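Local coordinates for alkyltransferase-like protein 1 (Schizosaccharomyces pombe, PDB 3GX4) that recognises O6-alkylguanine damage in DNA, bending the duplex and flipping the lesion into a pocket so that nucleotide excision repair can find it, at a contact of chain A with DNA. Sequence-based numbering; all coordinates share one arbitrary frame.

Contact 1: a contact of chain A with DNA. Residues 3, 36-37, 40. With nucleotides of chain B.
Ser36 meets the 5' phosphate of DC9, where its hydroxyl donates a hydrogen bond, OG to OP1 at 3.0 Å. OG stands between the backbone N and the carbonyl carbon (chi1 64°), which aims it at the phosphate. One step on, the Tyr37 ring lies against the DC9 sugar: C4' sits 3.9 Å from CZ, over one face but displaced toward the rim. Beside the ring, on the same side of that sugar, comes Gln40, whose chain bends at chi2 (-64°) and carries the amide to the sugar edge of DC9, in the minor groove. As modelled, Gln40 OE1 is 3.2 Å from DC9 O2 and 3.1 Å from DA10 O4', pairs of acceptors that make the amide's orientation doubtful; turned over, its NH2 could donate there. At the next phosphate the Tyr37 hydroxyl donates to DA10, OH to OP1 at 2.7 Å. A phenylalanine in place of Tyr37 would probably keep the contact with the DC9 sugar but leave OP1 of DA10 without this donor. Last comes Met3, its bent chain laying SD and CE alongside the DA10 sugar, with CE 3.6 Å from C5'. Two successive phosphates are thus gripped through groups common to any sequence, while Gln40 reaches into the groove; the site holds this strand of the duplex against the protein.

Contact 2: a contact of chain A with DNA. Residues 24-26, 38, 61-62. With nucleotides of chain C.
The first turn of helix 25-31 meets the strand end-on, its N-terminus pointing at the phosphate that joins DC8 to DT9. There the Gly26 backbone N donates a nearly straight hydrogen bond to OP1 of DT9, at 2.7 Å and 166° at the hydrogen. With no side chain, Gly26 puts little in the way of the phosphate, and the helix end would probably add some electrostatic attraction. The second phosphate oxygen is taken from the loop that follows strand 59-60: Ser62 N reaches OP2 of DT9 at 2.7 Å, so two main-chain N-H groups from separate segments clasp one phosphate. The Ser62 side chain backs this up less firmly. Its OG, placed between the backbone N and the carbonyl carbon (chi1 76°), makes weak hydrogen bonds, both of 3.2 Å, to OP2 and the ester oxygen O5' of DT9. Opposite, the Ala38 methyl CB packs 3.9 Å from O3' of DC8, the ester oxygen on the other side of the same phosphorus. The site gathers the turn from strand 23-24 into helix 25-31, the start of helix 38-46, the recognition helix of the helix-turn-helix, and the loop beyond strand 59-60.

Contact 3: a contact of chain A with DNA. Residues 25, 61-62, 67. With nucleotides of chain C.
Tyr25 packs flat against the backbone of DC8, and this is the tight part of the contact. The sugar carbon C5' of DC8 stands over the middle of the ring, 3.9 Å from its centroid, in a CH-pi contact. Tyr25 CG lies anti to the carbonyl carbon and beside the backbone N (chi1 -75°), which swings the ring along the strand and offers its face to that sugar. OP1 of DT9 and CA of Asn61 lie in the ring's plane, at neighbouring stretches of its edge. Farther along the same ring CE1 approaches OP1 of DC8 at 3.7 Å, whereas the hydroxyl OH is 4.5 Å from that oxygen, too far to bond it. The looser side is the Asn61 side chain, although the neighbouring Ser62 holds the DNA through its backbone N. Asn61 comes near through its backbone C, 3.7 Å from OP2 of DT9, and through CB, 4.1 Å from OP1 of DC8; its carboxamide stands off, with ND2 4.3 Å from OP2 of DT9. Ser67 touches the DC8 phosphate from the edge of the patch, its OG donating to OP1 in a hydrogen bond modelled very short, so its length deserves little trust. Tyr25, thought to be required for phosphate rotation and nucleotide flipping, thus sits in the first turn of helix 25-31, facing the loop after strand 59-60 that carries Asn61, Ser62 and Ser67.

Contact 1: a contact of chain A with DNA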
ATOM      1  N   MET A   3      -2.734 -17.168   9.987  1.00 36.68           N
ATOM      2  CA  MET A   3      -2.493 -15.770   9.917  1.00 35.99           C
ATOM      3  C   MET A   3      -1.005 -15.473   9.820  1.00 36.37           C
ATOM      4  O   MET A   3      -0.696 -14.477   9.305  1.00 38.25           O
ATOM      5  CB  MET A   3      -3.049 -15.186  11.193  1.00 36.55           C
ATOM      6  CG  MET A   3      -4.149 -14.095  11.143  1.00 35.59           C
ATOM      7  SD  MET A   3      -4.666 -13.491   9.497  1.00 45.11           S
ATOM      8  CE  MET A   3      -5.790 -14.881   8.997  1.00 31.54           C
ATOM      9  N   SER A  36     -11.015 -11.937   0.187  1.00 38.87           N
ATOM     10  CA  SER A  36     -11.797 -10.991   1.077  1.00 37.35           C
ATOM     11  C   SER A  36     -11.029 -10.285   2.250  1.00 35.22           C
ATOM     12  O   SER A  36     -11.558  -9.489   2.982  1.00 33.41           O
ATOM     13  CB  SER A  36     -13.200 -11.570   1.417  1.00 34.63           C
ATOM     14  OG  SER A  36     -13.002 -12.728   2.145  1.00 36.26           O
ATOM     15  N   TYR A  37      -9.729 -10.512   2.328  1.00 36.16           N
ATOM     16  CA  TYR A  37      -8.894 -10.023   3.420  1.00 35.16           C
ATOM     17  C   TYR A  37      -8.254  -8.688   3.151  1.00 34.46           C
ATOM     18  O   TYR A  37      -7.138  -8.427   3.561  1.00 38.84           O
ATOM     19  CB  TYR A  37      -7.853 -11.101   3.686  1.00 36.59           C
ATOM     20  CG  TYR A  37      -8.577 -12.226   4.437  1.00 38.89           C
ATOM     21  CD1 TYR A  37      -9.621 -12.949   3.803  1.00 42.62           C
ATOM     22  CD2 TYR A  37      -8.328 -12.481   5.778  1.00 35.66           C
ATOM     23  CE1 TYR A  37     -10.381 -13.898   4.470  1.00 40.66           C
ATOM     24  CE2 TYR A  37      -9.044 -13.417   6.441  1.00 41.77           C
ATOM     25  CZ  TYR A  37     -10.071 -14.121   5.774  1.00 41.48           C
ATOM     26  OH  TYR A  37     -10.826 -15.022   6.448  1.00 42.48           O
ATOM     27  N   GLN A  40      -7.162  -7.092   6.186  1.00 24.04           N
ATOM     28  CA  GLN A  40      -6.018  -7.586   6.958  1.00 25.19           C
ATOM     29  C   GLN A  40      -4.751  -7.397   6.166  1.00 26.44           C
ATOM     30  O   GLN A  40      -3.506  -7.217   6.711  1.00 23.70           O
ATOM     31  CB  GLN A  40      -6.276  -8.962   7.440  1.00 25.78           C
ATOM     32  CG  GLN A  40      -7.637  -9.570   6.945  1.00 26.63           C
ATOM     33  CD  GLN A  40      -8.903  -8.918   7.406  1.00 24.78           C
ATOM     34  OE1 GLN A  40      -9.345  -8.941   8.592  1.00 25.78           O
ATOM     35  NE2 GLN A  40      -9.589  -8.451   6.429  1.00 39.22           N
TER
ATOM     36  P    DC B   9     -15.125 -12.606   5.098  1.00 33.89           P
ATOM     37  OP1  DC B   9     -14.958 -13.666   4.167  1.00 31.13           O
ATOM     38  OP2  DC B   9     -16.223 -12.534   6.013  1.00 27.29           O
ATOM     39  O5'  DC B   9     -13.788 -12.478   5.819  1.00 31.67           O
ATOM     40  C5'  DC B   9     -13.367 -11.232   6.126  1.00 32.48           C
ATOM     41  C4'  DC B   9     -12.288 -11.237   7.169  1.00 33.76           C
ATOM     42  O4'  DC B   9     -12.396  -9.957   7.772  1.00 35.53           O
ATOM     43  C3'  DC B   9     -12.478 -12.189   8.303  1.00 33.05           C
ATOM     44  O3'  DC B   9     -11.354 -12.194   9.106  1.00 29.06           O
ATOM     45  C2'  DC B   9     -13.619 -11.440   8.935  1.00 29.27           C
ATOM     46  C1'  DC B   9     -12.957 -10.105   9.025  1.00 33.80           C
ATOM     47  N1   DC B   9     -13.783  -8.991   9.498  1.00 26.29           N
ATOM     48  C2   DC B   9     -13.197  -7.865   9.987  1.00 27.28           C
ATOM     49  O2   DC B   9     -12.003  -7.771   9.989  1.00 31.64           O
ATOM     50  N3   DC B   9     -13.924  -6.874  10.436  1.00 25.04           N
ATOM     51  C4   DC B   9     -15.205  -6.995  10.435  1.00 28.18           C
ATOM     52  N4   DC B   9     -15.871  -5.973  10.910  1.00 30.42           N
ATOM     53  C5   DC B   9     -15.848  -8.137   9.974  1.00 22.29           C
ATOM     54  C6   DC B   9     -15.103  -9.105   9.516  1.00 20.14           C
ATOM     55  P    DA B  10     -10.861 -13.457   9.866  1.00 35.21           P
ATOM     56  OP1  DA B  10     -10.279 -14.411   9.001  1.00 29.44           O
ATOM     57  OP2  DA B  10     -11.893 -13.865  10.723  1.00 30.40           O
ATOM     58  O5'  DA B  10      -9.741 -12.978  10.776  1.00 16.77           O
ATOM     59  C5'  DA B  10      -8.501 -12.821  10.305  1.00 20.04           C
ATOM     60  C4'  DA B  10      -7.800 -11.726  11.055  1.00 17.99           C
ATOM     61  O4'  DA B  10      -8.715 -10.660  11.152  1.00 18.45           O
ATOM     62  C3'  DA B  10      -7.326 -12.043  12.438  1.00 10.06           C
ATOM     63  O3'  DA B  10      -6.141 -11.416  12.638  1.00 18.51           O
ATOM     64  C2'  DA B  10      -8.437 -11.467  13.262  1.00 12.05           C
ATOM     65  C1'  DA B  10      -8.860 -10.266  12.463  1.00 20.77           C
ATOM     66  N9   DA B  10     -10.221  -9.866  12.686  1.00 23.46           N
ATOM     67  C8   DA B  10     -11.301 -10.580  12.415  1.00 21.99           C
ATOM     68  N7   DA B  10     -12.397 -10.007  12.706  1.00 21.86           N
ATOM     69  C5   DA B  10     -12.016  -8.792  13.199  1.00 21.26           C
ATOM     70  C6   DA B  10     -12.723  -7.695  13.693  1.00 19.94           C
ATOM     71  N6   DA B  10     -14.025  -7.618  13.770  1.00 14.82           N
ATOM     72  N1   DA B  10     -12.038  -6.667  14.117  1.00 22.19           N
ATOM     73  C2   DA B  10     -10.736  -6.734  14.040  1.00 21.84           C
ATOM     74  N3   DA B  10      -9.967  -7.680  13.582  1.00 22.70           N
ATOM     75  C4   DA B  10     -10.673  -8.701  13.184  1.00 19.56           C
TER

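Contact 2: a contact of chain A with DNA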
ATOM      1  N   THR A  24      -2.763  -1.961  -4.794  1.00 28.60           N
ATOM      2  CA  THR A  24      -3.872  -1.823  -3.952  1.00 31.63           C
ATOM      3  C   THR A  24      -4.089  -2.893  -2.843  1.00 30.89           C
ATOM      4  O   THR A  24      -3.822  -4.132  -2.993  1.00 30.21           O
ATOM      5  CB  THR A  24      -5.086  -1.767  -4.853  1.00 32.90           C
ATOM      6  OG1 THR A  24      -6.042  -0.906  -4.275  1.00 40.80           O
ATOM      7  CG2 THR A  24      -5.808  -3.157  -4.959  1.00 34.32           C
ATOM      8  N   TYR A  25      -4.613  -2.415  -1.710  1.00 31.20           N
ATOM      9  CA  TYR A  25      -4.864  -3.303  -0.503  1.00 29.57           C
ATOM     10  C   TYR A  25      -5.524  -4.527  -0.927  1.00 28.62           C
ATOM     11  O   TYR A  25      -5.016  -5.613  -0.792  1.00 27.92           O
ATOM     12  CB  TYR A  25      -5.851  -2.672   0.443  1.00 30.51           C
ATOM     13  CG  TYR A  25      -5.203  -1.606   1.176  1.00 29.47           C
ATOM     14  CD1 TYR A  25      -5.463  -0.211   0.888  1.00 33.22           C
ATOM     15  CD2 TYR A  25      -4.288  -1.932   2.115  1.00 26.36           C
ATOM     16  CE1 TYR A  25      -4.752   0.861   1.579  1.00 28.18           C
ATOM     17  CE2 TYR A  25      -3.612  -0.944   2.808  1.00 29.46           C
ATOM     18  CZ  TYR A  25      -3.806   0.416   2.529  1.00 30.71           C
ATOM     19  OH  TYR A  25      -3.095   1.199   3.349  1.00 29.52           O
ATOM     20  N   GLY A  26      -6.709  -4.278  -1.453  1.00 29.14           N
ATOM     21  CA  GLY A  26      -7.552  -5.267  -2.140  1.00 28.58           C
ATOM     22  C   GLY A  26      -6.927  -6.141  -3.176  1.00 26.96           C
ATOM     23  O   GLY A  26      -7.113  -7.285  -3.111  1.00 29.39           O
ATOM     24  N   ALA A  38      -8.940  -7.773   2.522  1.00 31.07           N
ATOM     25  CA  ALA A  38      -8.277  -6.539   2.172  1.00 27.58           C
ATOM     26  C   ALA A  38      -7.939  -5.771   3.466  1.00 27.05           C
ATOM     27  O   ALA A  38      -6.843  -5.255   3.622  1.00 26.33           O
ATOM     28  CB  ALA A  38      -9.232  -5.753   1.349  1.00 26.93           C
ATOM     29  N   ASN A  61      -5.121   2.649  -1.276  1.00 26.62           N
ATOM     30  CA  ASN A  61      -6.422   2.280  -1.110  1.00 29.14           C
ATOM     31  C   ASN A  61      -7.033   2.167  -2.516  1.00 30.05           C
ATOM     32  O   ASN A  61      -6.580   2.763  -3.497  1.00 28.99           O
ATOM     33  CB  ASN A  61      -7.152   3.301  -0.255  1.00 30.74           C
ATOM     34  CG  ASN A  61      -7.709   4.343  -1.118  1.00 35.90           C
ATOM     35  OD1 ASN A  61      -7.027   5.251  -1.476  1.00 47.49           O
ATOM     36  ND2 ASN A  61      -8.907   4.167  -1.568  1.00 43.64           N
ATOM     37  N   SER A  62      -8.092   1.386  -2.648  1.00 31.66           N
ATOM     38  CA  SER A  62      -8.340   0.975  -3.994  1.00 34.73           C
ATOM     39  C   SER A  62      -8.936   2.111  -4.867  1.00 35.23           C
ATOM     40  O   SER A  62      -9.235   1.853  -5.997  1.00 36.48           O
ATOM     41  CB  SER A  62      -9.200  -0.305  -3.988  1.00 34.77           C
ATOM     42  OG  SER A  62     -10.488   0.229  -3.679  1.00 44.86           O
TER
ATOM     43  P    DC C   8      -7.691   1.518   4.859  1.00 26.10           P
ATOM     44  OP1  DC C   8      -7.554   2.086   3.589  1.00 20.57           O
ATOM     45  OP2  DC C   8      -8.690   2.186   5.582  1.00 22.24           O
ATOM     46  O5'  DC C   8      -8.412   0.218   4.534  1.00 24.96           O
ATOM     47  C5'  DC C   8      -7.751  -0.871   3.984  1.00 26.01           C
ATOM     48  C4'  DC C   8      -8.629  -1.699   3.080  1.00 31.20           C
ATOM     49  O4'  DC C   8      -9.776  -1.999   3.849  1.00 25.15           O
ATOM     50  C3'  DC C   8      -9.153  -1.002   1.859  1.00 31.10           C
ATOM     51  O3'  DC C   8      -9.295  -1.848   0.772  1.00 32.40           O
ATOM     52  C2'  DC C   8     -10.484  -0.553   2.374  1.00 24.76           C
ATOM     53  C1'  DC C   8     -10.911  -1.772   3.115  1.00 24.95           C
ATOM     54  N1   DC C   8     -11.976  -1.461   4.004  1.00 22.90           N
ATOM     55  C2   DC C   8     -13.135  -2.129   3.951  1.00 18.33           C
ATOM     56  O2   DC C   8     -13.296  -2.996   3.166  1.00 24.78           O
ATOM     57  N3   DC C   8     -14.100  -1.813   4.762  1.00 32.51           N
ATOM     58  C4   DC C   8     -13.943  -0.870   5.622  1.00 27.99           C
ATOM     59  N4   DC C   8     -14.967  -0.636   6.389  1.00 25.02           N
ATOM     60  C5   DC C   8     -12.775  -0.147   5.719  1.00 22.10           C
ATOM     61  C6   DC C   8     -11.828  -0.487   4.892  1.00 26.63           C
ATOM     62  P    DT C   9      -9.145  -1.370  -0.687  1.00 32.14           P
ATOM     63  OP1  DT C   9      -8.003  -1.964  -1.260  1.00 38.06           O
ATOM     64  OP2  DT C   9      -9.406   0.012  -0.683  1.00 27.83           O
ATOM     65  O5'  DT C   9     -10.354  -1.999  -1.356  1.00 36.61           O
ATOM     66  C5'  DT C   9     -11.299  -2.525  -0.549  1.00 35.17           C
ATOM     67  C4'  DT C   9     -12.598  -2.831  -1.230  1.00 24.50           C
ATOM     68  O4'  DT C   9     -13.545  -2.590  -0.202  1.00 26.69           O
ATOM     69  C3'  DT C   9     -13.011  -1.925  -2.352  1.00 24.24           C
ATOM     70  O3'  DT C   9     -13.851  -2.555  -3.256  1.00 34.15           O
ATOM     71  C2'  DT C   9     -13.750  -0.894  -1.564  1.00 26.87           C
ATOM     72  C1'  DT C   9     -14.535  -1.767  -0.659  1.00 27.33           C
ATOM     73  N1   DT C   9     -15.001  -1.045   0.453  1.00 25.44           N
ATOM     74  C2   DT C   9     -16.176  -1.362   0.973  1.00 31.20           C
ATOM     75  O2   DT C   9     -16.815  -2.236   0.523  1.00 37.83           O
ATOM     76  N3   DT C   9     -16.586  -0.652   2.026  1.00 30.85           N
ATOM     77  C4   DT C   9     -15.904   0.365   2.601  1.00 32.60           C
ATOM     78  O4   DT C   9     -16.332   0.971   3.546  1.00 34.06           O
ATOM     79  C5   DT C   9     -14.659   0.659   2.001  1.00 31.86           C
ATOM     80  C7   DT C   9     -13.817   1.742   2.533  1.00 26.20           C
ATOM     81  C6   DT C   9     -14.271  -0.049   0.963  1.00 30.57           C
ATOM     82  P    DA C  10     -13.550  -2.685  -4.799  1.00 35.31           P
ATOM     83  OP1  DA C  10     -12.482  -3.590  -5.034  1.00 35.67           O
ATOM     84  OP2  DA C  10     -13.653  -1.410  -5.393  1.00 38.39           O
ATOM     85  O5'  DA C  10     -14.729  -3.423  -5.375  1.00 35.31           O
ATOM     86  C5'  DA C  10     -15.789  -2.683  -5.619  1.00 35.39           C
ATOM     87  C4'  DA C  10     -16.930  -3.624  -5.516  1.00 37.06           C
ATOM     88  O4'  DA C  10     -17.394  -3.506  -4.191  1.00 35.50           O
ATOM     89  C3'  DA C  10     -18.061  -3.177  -6.374  1.00 39.12           C
ATOM     90  O3'  DA C  10     -18.775  -4.231  -6.855  1.00 42.91           O
ATOM     91  C2'  DA C  10     -18.877  -2.269  -5.499  1.00 36.14           C
ATOM     92  C1'  DA C  10     -18.315  -2.476  -4.124  1.00 35.06           C
ATOM     93  N9   DA C  10     -17.939  -1.302  -3.332  1.00 36.74           N
ATOM     94  C8   DA C  10     -16.901  -0.455  -3.444  1.00 32.03           C
ATOM     95  N7   DA C  10     -16.904   0.481  -2.555  1.00 36.51           N
ATOM     96  C5   DA C  10     -18.014   0.231  -1.802  1.00 32.54           C
ATOM     97  C6   DA C  10     -18.596   0.850  -0.705  1.00 33.85           C
ATOM     98  N6   DA C  10     -18.128   1.913  -0.102  1.00 27.73           N
ATOM     99  N1   DA C  10     -19.700   0.328  -0.211  1.00 36.26           N
ATOM    100  C2   DA C  10     -20.199  -0.723  -0.795  1.00 33.24           C
ATOM    101  N3   DA C  10     -19.749  -1.384  -1.817  1.00 31.05           N
ATOM    102  C4   DA C  10     -18.651  -0.849  -2.278  1.00 31.12           C
TER

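Contact 3: a contact of chain A with DNA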
ATOM      1  N   TYR A  25      -4.613  -2.415  -1.710  1.00 31.20           N
ATOM      2  CA  TYR A  25      -4.864  -3.303  -0.503  1.00 29.57           C
ATOM      3  C   TYR A  25      -5.524  -4.527  -0.927  1.00 28.62           C
ATOM      4  O   TYR A  25      -5.016  -5.613  -0.792  1.00 27.92           O
ATOM      5  CB  TYR A  25      -5.851  -2.672   0.443  1.00 30.51           C
ATOM      6  CG  TYR A  25      -5.203  -1.606   1.176  1.00 29.47           C
ATOM      7  CD1 TYR A  25      -5.463  -0.211   0.888  1.00 33.22           C
ATOM      8  CD2 TYR A  25      -4.288  -1.932   2.115  1.00 26.36           C
ATOM      9  CE1 TYR A  25      -4.752   0.861   1.579  1.00 28.18           C
ATOM     10  CE2 TYR A  25      -3.612  -0.944   2.808  1.00 29.46           C
ATOM     11  CZ  TYR A  25      -3.806   0.416   2.529  1.00 30.71           C
ATOM     12  OH  TYR A  25      -3.095   1.199   3.349  1.00 29.52           O
ATOM     13  N   ASN A  61      -5.121   2.649  -1.276  1.00 26.62           N
ATOM     14  CA  ASN A  61      -6.422   2.280  -1.110  1.00 29.14           C
ATOM     15  C   ASN A  61      -7.033   2.167  -2.516  1.00 30.05           C
ATOM     16  O   ASN A  61      -6.580   2.763  -3.497  1.00 28.99           O
ATOM     17  CB  ASN A  61      -7.152   3.301  -0.255  1.00 30.74           C
ATOM     18  CG  ASN A  61      -7.709   4.343  -1.118  1.00 35.90           C
ATOM     19  OD1 ASN A  61      -7.027   5.251  -1.476  1.00 47.49           O
ATOM     20  ND2 ASN A  61      -8.907   4.167  -1.568  1.00 43.64           N
ATOM     21  N   SER A  62      -8.092   1.386  -2.648  1.00 31.66           N
ATOM     22  CA  SER A  62      -8.340   0.975  -3.994  1.00 34.73           C
ATOM     23  C   SER A  62      -8.936   2.111  -4.867  1.00 35.23           C
ATOM     24  O   SER A  62      -9.235   1.853  -5.997  1.00 36.48           O
ATOM     25  CB  SER A  62      -9.200  -0.305  -3.988  1.00 34.77           C
ATOM     26  OG  SER A  62     -10.488   0.229  -3.679  1.00 44.86           O
ATOM     27  N   SER A  67      -4.284   6.200   2.616  1.00 38.78           N
ATOM     28  CA  SER A  67      -5.384   5.939   3.546  1.00 39.73           C
ATOM     29  C   SER A  67      -5.260   6.751   4.756  1.00 41.21           C
ATOM     30  O   SER A  67      -4.159   6.966   5.266  1.00 42.20           O
ATOM     31  CB  SER A  67      -5.514   4.474   3.855  1.00 39.80           C
ATOM     32  OG  SER A  67      -6.122   3.861   2.731  1.00 39.16           O
TER
ATOM     33  P    DC C   8      -7.691   1.518   4.859  1.00 26.10           P
ATOM     34  OP1  DC C   8      -7.554   2.086   3.589  1.00 20.57           O
ATOM     35  OP2  DC C   8      -8.690   2.186   5.582  1.00 22.24           O
ATOM     36  O5'  DC C   8      -8.412   0.218   4.534  1.00 24.96           O
ATOM     37  C5'  DC C   8      -7.751  -0.871   3.984  1.00 26.01           C
ATOM     38  C4'  DC C   8      -8.629  -1.699   3.080  1.00 31.20           C
ATOM     39  O4'  DC C   8      -9.776  -1.999   3.849  1.00 25.15           O
ATOM     40  C3'  DC C   8      -9.153  -1.002   1.859  1.00 31.10           C
ATOM     41  O3'  DC C   8      -9.295  -1.848   0.772  1.00 32.40           O
ATOM     42  C2'  DC C   8     -10.484  -0.553   2.374  1.00 24.76           C
ATOM     43  C1'  DC C   8     -10.911  -1.772   3.115  1.00 24.95           C
ATOM     44  N1   DC C   8     -11.976  -1.461   4.004  1.00 22.90           N
ATOM     45  C2   DC C   8     -13.135  -2.129   3.951  1.00 18.33           C
ATOM     46  O2   DC C   8     -13.296  -2.996   3.166  1.00 24.78           O
ATOM     47  N3   DC C   8     -14.100  -1.813   4.762  1.00 32.51           N
ATOM     48  C4   DC C   8     -13.943  -0.870   5.622  1.00 27.99           C
ATOM     49  N4   DC C   8     -14.967  -0.636   6.389  1.00 25.02           N
ATOM     50  C5   DC C   8     -12.775  -0.147   5.719  1.00 22.10           C
ATOM     51  C6   DC C   8     -11.828  -0.487   4.892  1.00 26.63           C
ATOM     52  P    DT C   9      -9.145  -1.370  -0.687  1.00 32.14           P
ATOM     53  OP1  DT C   9      -8.003  -1.964  -1.260  1.00 38.06           O
ATOM     54  OP2  DT C   9      -9.406   0.012  -0.683  1.00 27.83           O
ATOM     55  O5'  DT C   9     -10.354  -1.999  -1.356  1.00 36.61           O
ATOM     56  C5'  DT C   9     -11.299  -2.525  -0.549  1.00 35.17           C
ATOM     57  C4'  DT C   9     -12.598  -2.831  -1.230  1.00 24.50           C
ATOM     58  O4'  DT C   9     -13.545  -2.590  -0.202  1.00 26.69           O
ATOM     59  C3'  DT C   9     -13.011  -1.925  -2.352  1.00 24.24           C
ATOM     60  O3'  DT C   9     -13.851  -2.555  -3.256  1.00 34.15           O
ATOM     61  C2'  DT C   9     -13.750  -0.894  -1.564  1.00 26.87           C
ATOM     62  C1'  DT C   9     -14.535  -1.767  -0.659  1.00 27.33           C
ATOM     63  N1   DT C   9     -15.001  -1.045   0.453  1.00 25.44           N
ATOM     64  C2   DT C   9     -16.176  -1.362   0.973  1.00 31.20           C
ATOM     65  O2   DT C   9     -16.815  -2.236   0.523  1.00 37.83           O
ATOM     66  N3   DT C   9     -16.586  -0.652   2.026  1.00 30.85           N
ATOM     67  C4   DT C   9     -15.904   0.365   2.601  1.00 32.60           C
ATOM     68  O4   DT C   9     -16.332   0.971   3.546  1.00 34.06           O
ATOM     69  C5   DT C   9     -14.659   0.659   2.001  1.00 31.86           C
ATOM     70  C7   DT C   9     -13.817   1.742   2.533  1.00 26.20           C
ATOM     71  C6   DT C   9     -14.271  -0.049   0.963  1.00 30.57           C
TER

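Contact 2 and contact 3 are really one surface: the centres of their C-alpha atoms lie about 4 Å apart, and both use Tyr25, Asn61 and Ser62 to hold DNA chain C. Contact 1 holds the other strand, chain B, with its C-alpha centre about 11 Å from that of contact 2 and 14 Å from that of contact 3. Helix 38-46 joins the two sides, giving Gln40 to contact 1 and Ala38 to contact 2, with the flipping finger Arg39 between them in sequence. Holding both backbones near that finger probably helps the protein keep the bent, flipped DNA in place.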